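PDB 1NT2: fibrillarin-like pre-rRNA processing protein from Archaeoglobus fulgidus, which transfers methyl groups from S-adenosylmethionine to ribose 2'-hydroxyls of rRNA and tRNA at sites chosen by the guide RNA of box C/D ribonucleoprotein particles. Local coordinates for residues Leu62-Ala67 against Ile130-Ala135; Ser115-Tyr120 against Lys144-Phe149. All blocks are in the same frame, centred on the assembly; numbering follows the deposited sequence.

Both contacts belong to the Rossmann-like methyltransferase domain, their centres about 12 Å apart. Contact 1 lies about 5 Å from the centre of the folded chain (centre to centre), where strands 60-64 and 127-132 run side by side at the heart of the mixed sheet; contact 2 lies further out, where the loop after strand 107-110 meets helix 139-150. Along the chain the segments alternate: 62-67, 115-120, 130-135, 144-149. Strand 127-132 leads into the helix of contact 2, and that helix packs back on the strands through Asn-146, which touches Leu-62 and Leu-64. The cofactor-binding strand ends are thus covered on one face by the helix and loop, which also meet the partner protein chain.

Contact 1: residues Leu62-Ala67 against Ile130-Ala135; sequences LYLGAA and IYQDIA. With SAM (S-adenosylmethionine), chain C.
On one face of the sheet, Leu-62, Leu-64 and Ile-130 form the apolar centre. CG2 of Ile-130, anti to its backbone N, sits 3.6 Å from Leu-62 CD2 and 3.8 Å from Leu-64 CD1, so one methyl serves both leucines, whose side chains lie alongside that of Ile-130 and point the same way. Leu-64, its CG anti to the carbonyl carbon, also crosses obliquely over the extended chain of Gln-132. Helix 139-150 covers this face through Asn-146, Ile-142 and Leu-143. On the other face Tyr-63 and Tyr-131 both hold CG anti to the backbone N and run side by side, yet their rings are turned 67° apart: the edge of Tyr-131 meets the face of Tyr-63, offset toward its rim, with centroids 4.8 Å apart. Helix 70-78 packs here through Thr-71. Between the two faces runs the parallel pairing of strands 60-64 and 127-132, the central neighbours of the Rossmann-like methyltransferase sheet, with cofactor bound beyond their C-terminal ends. Tyr-131 N donates to Leu-62 O, Leu-64 N donates to Tyr-131 O at 2.7 Å, nearly along the C=O axis, and Asp-133 N reaches Leu-64 O at 3.1 Å from above the carbonyl plane. Past this last bond the chains part around the cofactor. Gly-65, at phi 126° and psi 34°, a backbone conformation that glycine adopts readily, brings its CA 3.8 Å from the ribose O4' of SAM. Ile-134 lays CG2 3.4 Å from adenine N7. At the polar edge, Asp-133 OD2 accepts a weak hydrogen bond from the amino N of SAM at 3.3 Å and forms a salt bridge with Lys-42, which probably favours the ionised carboxylate.

Contact 2: residues Ser115-Tyr120 against Lys144-Phe149; sequences SKPWKY and KANAEF
This is a loop-on-helix contact at the periphery of the domain: the short 3-10 turn 117-119, in the loop between strands 107-110 and 127-132, rests against helix 139-150. Pro-117, the first residue of the turn, makes the closest backbone approach, its CA 5.8 Å from Asn-146 CA. Its CB points at the helix and comes 3.4 Å from Asn-146 ND2, while CG stands over one face of the Phe-149 ring, 4.2 Å from its centroid and 22° off the normal, a CH-pi contact. Trp-118 N lies over that same face. Trp-118, with CG in the crowded position between backbone N and carbonyl carbon (chi1 48°), lays CB against Phe-149 CZ, and its indole CE3 comes 4.0 Å from Phe-149 CE1. On the inner side, Tyr-120 takes the same crowded first torsion (chi1 55°), which carries its hydroxyl to the helix. There Asn-146 ND2 donates to Tyr-120 OH at 2.7 Å, with the acceptor close to the amide plane; OD1 of Asn-146 is 3.0 Å from the same Tyr-120 OH. Both side chains reach Leu-64 of the central sheet, so this polar pair is buried against the strand. Outward, Trp-118 and Phe-149 pack respectively on Pro-31 and Pro-33 of the neighbouring Nop5 chain. Lys-116 NZ makes a salt bridge with Asp-113 of the cofactor site and a hydrogen bond to Arg-166 O of the Nop5 chain. Segment 115-120 thus continues, onto the helix, the loop that carries Asp-113 and Ala-114, hydrogen-bonded to SAM as is usual for loops at the C-terminal ends of parallel strands in Rossmann-like methyltransferases.

Contact 1: residues Leu62-Ala67 against Ile130-Ala135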
loop_
_atom_site.group_PDB
_atom_site.type_symbol
_atom_site.label_atom_id
_atom_site.label_comp_id
_atom_site.label_asym_id
_atom_site.label_seq_id
_atom_site.Cartn_x
_atom_site.Cartn_y
_atom_site.Cartn_z
ATOM N N LEU A 62 42.170 -13.507 23.357
ATOM C CA LEU A 62 41.075 -13.393 22.407
ATOM C C LEU A 62 40.182 -12.305 22.974
ATOM O O LEU A 62 39.561 -12.489 24.030
ATOM C CB LEU A 62 40.268 -14.691 22.317
ATOM C CG LEU A 62 39.016 -14.577 21.439
ATOM C CD1 LEU A 62 39.450 -14.407 19.999
ATOM C CD2 LEU A 62 38.118 -15.795 21.610
ATOM N N TYR A 63 40.129 -11.177 22.275
ATOM C CA TYR A 63 39.324 -10.037 22.700
ATOM C C TYR A 63 38.078 -9.932 21.816
ATOM O O TYR A 63 38.175 -9.764 20.596
ATOM C CB TYR A 63 40.183 -8.763 22.609
ATOM C CG TYR A 63 39.604 -7.514 23.249
ATOM C CD1 TYR A 63 38.423 -6.945 22.774
ATOM C CD2 TYR A 63 40.269 -6.861 24.289
ATOM C CE1 TYR A 63 37.916 -5.763 23.312
ATOM C CE2 TYR A 63 39.768 -5.667 24.831
ATOM C CZ TYR A 63 38.589 -5.129 24.335
ATOM O OH TYR A 63 38.059 -3.967 24.849
ATOM N N LEU A 64 36.906 -10.064 22.427
ATOM C CA LEU A 64 35.660 -9.960 21.683
ATOM C C LEU A 64 34.994 -8.591 21.900
ATOM O O LEU A 64 34.226 -8.402 22.851
ATOM C CB LEU A 64 34.712 -11.070 22.105
ATOM C CG LEU A 64 35.216 -12.484 21.853
ATOM C CD1 LEU A 64 34.207 -13.470 22.434
ATOM C CD2 LEU A 64 35.393 -12.717 20.370
ATOM N N GLY A 65 35.300 -7.647 21.006
ATOM C CA GLY A 65 34.755 -6.301 21.083
ATOM C C GLY A 65 35.839 -5.228 21.069
ATOM O O GLY A 65 35.701 -4.177 21.706
ATOM N N ALA A 66 36.920 -5.489 20.342
ATOM C CA ALA A 66 38.037 -4.557 20.254
ATOM C C ALA A 66 37.587 -3.121 20.223
ATOM O O ALA A 66 38.191 -2.273 20.878
ATOM C CB ALA A 66 38.868 -4.840 19.023
ATOM N N ALA A 67 36.534 -2.849 19.462
ATOM C CA ALA A 67 36.017 -1.494 19.353
ATOM C C ALA A 67 37.064 -0.653 18.645
ATOM O O ALA A 67 37.734 -1.147 17.744
ATOM C CB ALA A 67 35.738 -0.931 20.729
ATOM N N ILE A 130 39.616 -15.176 27.352
ATOM C CA ILE A 130 38.715 -14.518 26.420
ATOM C C ILE A 130 38.138 -13.301 27.113
ATOM O O ILE A 130 37.359 -13.444 28.057
ATOM C CB ILE A 130 37.514 -15.389 26.045
ATOM C CG1 ILE A 130 37.950 -16.820 25.756
ATOM C CG2 ILE A 130 36.843 -14.813 24.817
ATOM C CD1 ILE A 130 36.785 -17.765 25.501
ATOM N N TYR A 131 38.523 -12.110 26.656
ATOM C CA TYR A 131 38.007 -10.866 27.231
ATOM C C TYR A 131 36.855 -10.409 26.349
ATOM O O TYR A 131 37.024 -10.241 25.138
ATOM C CB TYR A 131 39.089 -9.774 27.266
ATOM C CG TYR A 131 38.613 -8.470 27.871
ATOM C CD1 TYR A 131 38.150 -8.413 29.188
ATOM C CD2 TYR A 131 38.571 -7.305 27.114
ATOM C CE1 TYR A 131 37.646 -7.223 29.729
ATOM C CE2 TYR A 131 38.071 -6.106 27.642
ATOM C CZ TYR A 131 37.608 -6.072 28.947
ATOM O OH TYR A 131 37.091 -4.901 29.461
ATOM N N GLN A 132 35.679 -10.233 26.943
ATOM C CA GLN A 132 34.536 -9.789 26.161
ATOM C C GLN A 132 33.905 -8.532 26.738
ATOM O O GLN A 132 33.660 -8.420 27.946
ATOM C CB GLN A 132 33.478 -10.888 26.048
ATOM C CG GLN A 132 32.584 -10.725 24.817
ATOM C CD GLN A 132 31.374 -11.639 24.840
ATOM O OE1 GLN A 132 30.418 -11.406 25.583
ATOM N NE2 GLN A 132 31.410 -12.694 24.033
ATOM N N ASP A 133 33.645 -7.590 25.838
ATOM C CA ASP A 133 33.051 -6.303 26.161
ATOM C C ASP A 133 32.066 -6.010 25.042
ATOM O O ASP A 133 32.137 -4.966 24.402
ATOM C CB ASP A 133 34.140 -5.228 26.177
ATOM C CG ASP A 133 33.690 -3.945 26.824
ATOM O OD1 ASP A 133 32.503 -3.592 26.661
ATOM O OD2 ASP A 133 34.534 -3.290 27.479
ATOM N N ILE A 134 31.184 -6.968 24.780
ATOM C CA ILE A 134 30.161 -6.831 23.748
ATOM C C ILE A 134 28.849 -6.529 24.450
ATOM O O ILE A 134 28.504 -7.173 25.442
ATOM C CB ILE A 134 29.960 -8.125 22.931
ATOM C CG1 ILE A 134 31.114 -8.333 21.959
ATOM C CG2 ILE A 134 28.678 -8.043 22.145
ATOM C CD1 ILE A 134 30.963 -9.598 21.140
ATOM N N ALA A 135 28.127 -5.545 23.932
ATOM C CA ALA A 135 26.859 -5.145 24.504
ATOM C C ALA A 135 25.711 -5.541 23.583
ATOM O O ALA A 135 25.316 -4.776 22.701
ATOM C CB ALA A 135 26.863 -3.649 24.735
HETATM N N SAM C . 35.813 -0.923 25.491
HETATM C CA SAM C . 35.435 -0.378 24.163
HETATM C C SAM C . 36.166 0.930 23.889
HETATM O O SAM C . 36.933 1.354 24.748
HETATM O OXT SAM C . 35.920 1.492 22.766
HETATM C CB SAM C . 33.893 -0.191 24.092
HETATM C CG SAM C . 33.260 -1.428 23.465
HETATM S SD SAM C . 31.433 -1.515 23.198
HETATM C CE SAM C . 30.629 -1.622 24.805
HETATM C "C5'" SAM C . 31.115 -3.065 22.457
HETATM C "C4'" SAM C . 31.710 -3.286 21.085
HETATM O "O4'" SAM C . 31.333 -4.609 20.698
HETATM C "C3'" SAM C . 31.138 -2.382 19.992
HETATM O "O3'" SAM C . 32.271 -1.568 19.591
HETATM C "C2'" SAM C . 30.751 -3.282 18.827
HETATM O "O2'" SAM C . 31.091 -2.958 17.492
HETATM C "C1'" SAM C . 31.206 -4.675 19.306
HETATM N N9 SAM C . 30.276 -5.746 18.992
HETATM C C8 SAM C . 28.983 -5.926 19.411
HETATM N N7 SAM C . 28.427 -7.008 18.954
HETATM C C5 SAM C . 29.416 -7.588 18.177
HETATM C C6 SAM C . 29.462 -8.788 17.405
HETATM N N6 SAM C . 28.412 -9.626 17.318
HETATM N N1 SAM C . 30.624 -9.102 16.722
HETATM C C2 SAM C . 31.681 -8.246 16.819
HETATM N N3 SAM C . 31.748 -7.090 17.522
HETATM C C4 SAM C . 30.567 -6.817 18.186
#

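Contact 2: residues Ser115-Tyr120 against Lys144-Phe149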
loop_
_atom_site.group_PDB
_atom_site.type_symbol
_atom_site.label_atom_id
_atom_site.label_comp_id
_atom_site.label_asym_id
_atom_site.label_seq_id
_atom_site.Cartn_x
_atom_site.Cartn_y
_atom_site.Cartn_z
ATOM N N SER A 115 29.634 -13.195 16.995
ATOM C CA SER A 115 28.472 -14.036 17.256
ATOM C C SER A 115 28.578 -15.468 16.776
ATOM O O SER A 115 27.850 -16.340 17.262
ATOM C CB SER A 115 27.226 -13.413 16.645
ATOM O OG SER A 115 26.110 -14.240 16.900
ATOM N N LYS A 116 29.472 -15.707 15.819
ATOM C CA LYS A 116 29.681 -17.043 15.269
ATOM C C LYS A 116 31.174 -17.314 15.066
ATOM O O LYS A 116 31.718 -17.081 13.986
ATOM C CB LYS A 116 28.910 -17.192 13.955
ATOM C CG LYS A 116 29.018 -16.009 13.028
ATOM C CD LYS A 116 27.935 -16.046 11.960
ATOM C CE LYS A 116 26.541 -15.887 12.566
ATOM N NZ LYS A 116 26.291 -14.498 13.031
ATOM N N PRO A 117 31.846 -17.832 16.119
ATOM C CA PRO A 117 33.276 -18.164 16.158
ATOM C C PRO A 117 33.742 -19.168 15.107
ATOM O O PRO A 117 34.855 -19.065 14.590
ATOM C CB PRO A 117 33.467 -18.682 17.588
ATOM C CG PRO A 117 32.163 -19.330 17.878
ATOM C CD PRO A 117 31.179 -18.311 17.350
ATOM N N TRP A 118 32.896 -20.140 14.796
ATOM C CA TRP A 118 33.250 -21.150 13.812
ATOM C C TRP A 118 33.684 -20.510 12.501
ATOM O O TRP A 118 34.455 -21.089 11.734
ATOM C CB TRP A 118 32.070 -22.099 13.590
ATOM C CG TRP A 118 30.769 -21.419 13.362
ATOM C CD1 TRP A 118 30.285 -20.932 12.179
ATOM C CD2 TRP A 118 29.772 -21.143 14.350
ATOM N NE1 TRP A 118 29.037 -20.373 12.369
ATOM C CE2 TRP A 118 28.701 -20.490 13.694
ATOM C CE3 TRP A 118 29.677 -21.384 15.729
ATOM C CZ2 TRP A 118 27.546 -20.076 14.373
ATOM C CZ3 TRP A 118 28.532 -20.971 16.403
ATOM C CH2 TRP A 118 27.481 -20.325 15.724
ATOM N N LYS A 119 33.192 -19.305 12.259
ATOM C CA LYS A 119 33.515 -18.577 11.050
ATOM C C LYS A 119 35.003 -18.243 10.970
ATOM O O LYS A 119 35.581 -18.215 9.889
ATOM C CB LYS A 119 32.705 -17.290 11.010
ATOM C CG LYS A 119 32.126 -16.968 9.665
ATOM C CD LYS A 119 30.996 -17.913 9.349
ATOM C CE LYS A 119 30.245 -17.443 8.116
ATOM N NZ LYS A 119 29.664 -16.084 8.280
ATOM N N TYR A 120 35.623 -17.974 12.112
ATOM C CA TYR A 120 37.047 -17.642 12.143
ATOM C C TYR A 120 37.836 -18.672 12.976
ATOM O O TYR A 120 39.012 -18.475 13.307
ATOM C CB TYR A 120 37.244 -16.208 12.687
ATOM C CG TYR A 120 36.626 -15.944 14.049
ATOM C CD1 TYR A 120 37.150 -16.532 15.201
ATOM C CD2 TYR A 120 35.493 -15.146 14.182
ATOM C CE1 TYR A 120 36.558 -16.337 16.447
ATOM C CE2 TYR A 120 34.896 -14.946 15.427
ATOM C CZ TYR A 120 35.434 -15.545 16.554
ATOM O OH TYR A 120 34.854 -15.356 17.787
ATOM N N LYS A 144 29.940 -17.812 25.574
ATOM C CA LYS A 144 30.006 -19.260 25.782
ATOM C C LYS A 144 30.575 -19.994 24.587
ATOM O O LYS A 144 31.570 -20.698 24.711
ATOM C CB LYS A 144 28.624 -19.826 26.121
ATOM C CG LYS A 144 28.181 -19.489 27.523
ATOM C CD LYS A 144 26.975 -20.295 27.935
ATOM C CE LYS A 144 26.662 -20.055 29.405
ATOM N NZ LYS A 144 25.453 -20.791 29.866
ATOM N N ALA A 145 29.935 -19.830 23.433
ATOM C CA ALA A 145 30.378 -20.481 22.206
ATOM C C ALA A 145 31.816 -20.115 21.900
ATOM O O ALA A 145 32.578 -20.955 21.439
ATOM C CB ALA A 145 29.481 -20.095 21.042
ATOM N N ASN A 146 32.201 -18.872 22.162
ATOM C CA ASN A 146 33.576 -18.475 21.895
ATOM C C ASN A 146 34.536 -19.235 22.810
ATOM O O ASN A 146 35.683 -19.496 22.445
ATOM C CB ASN A 146 33.747 -16.962 22.064
ATOM C CG ASN A 146 34.219 -16.279 20.778
ATOM O OD1 ASN A 146 35.391 -15.909 20.637
ATOM N ND2 ASN A 146 33.304 -16.129 19.828
ATOM N N ALA A 147 34.054 -19.607 23.991
ATOM C CA ALA A 147 34.864 -20.355 24.953
ATOM C C ALA A 147 35.070 -21.799 24.479
ATOM O O ALA A 147 36.186 -22.322 24.503
ATOM C CB ALA A 147 34.182 -20.342 26.331
ATOM N N GLU A 148 33.981 -22.431 24.055
ATOM C CA GLU A 148 34.031 -23.800 23.572
ATOM C C GLU A 148 35.161 -23.906 22.564
ATOM O O GLU A 148 36.137 -24.633 22.760
ATOM C CB GLU A 148 32.721 -24.164 22.881
ATOM C CG GLU A 148 32.449 -25.663 22.808
ATOM C CD GLU A 148 31.598 -26.162 23.978
ATOM O OE1 GLU A 148 31.387 -27.397 24.086
ATOM O OE2 GLU A 148 31.133 -25.315 24.780
ATOM N N PHE A 149 35.021 -23.151 21.484
ATOM C CA PHE A 149 36.007 -23.144 20.416
ATOM C C PHE A 149 37.462 -22.918 20.790
ATOM O O PHE A 149 38.321 -23.688 20.371
ATOM C CB PHE A 149 35.628 -22.118 19.343
ATOM C CG PHE A 149 34.695 -22.656 18.304
ATOM C CD1 PHE A 149 33.377 -22.980 18.629
ATOM C CD2 PHE A 149 35.132 -22.857 17.000
ATOM C CE1 PHE A 149 32.503 -23.499 17.670
ATOM C CE2 PHE A 149 34.270 -23.376 16.032
ATOM C CZ PHE A 149 32.951 -23.697 16.370
#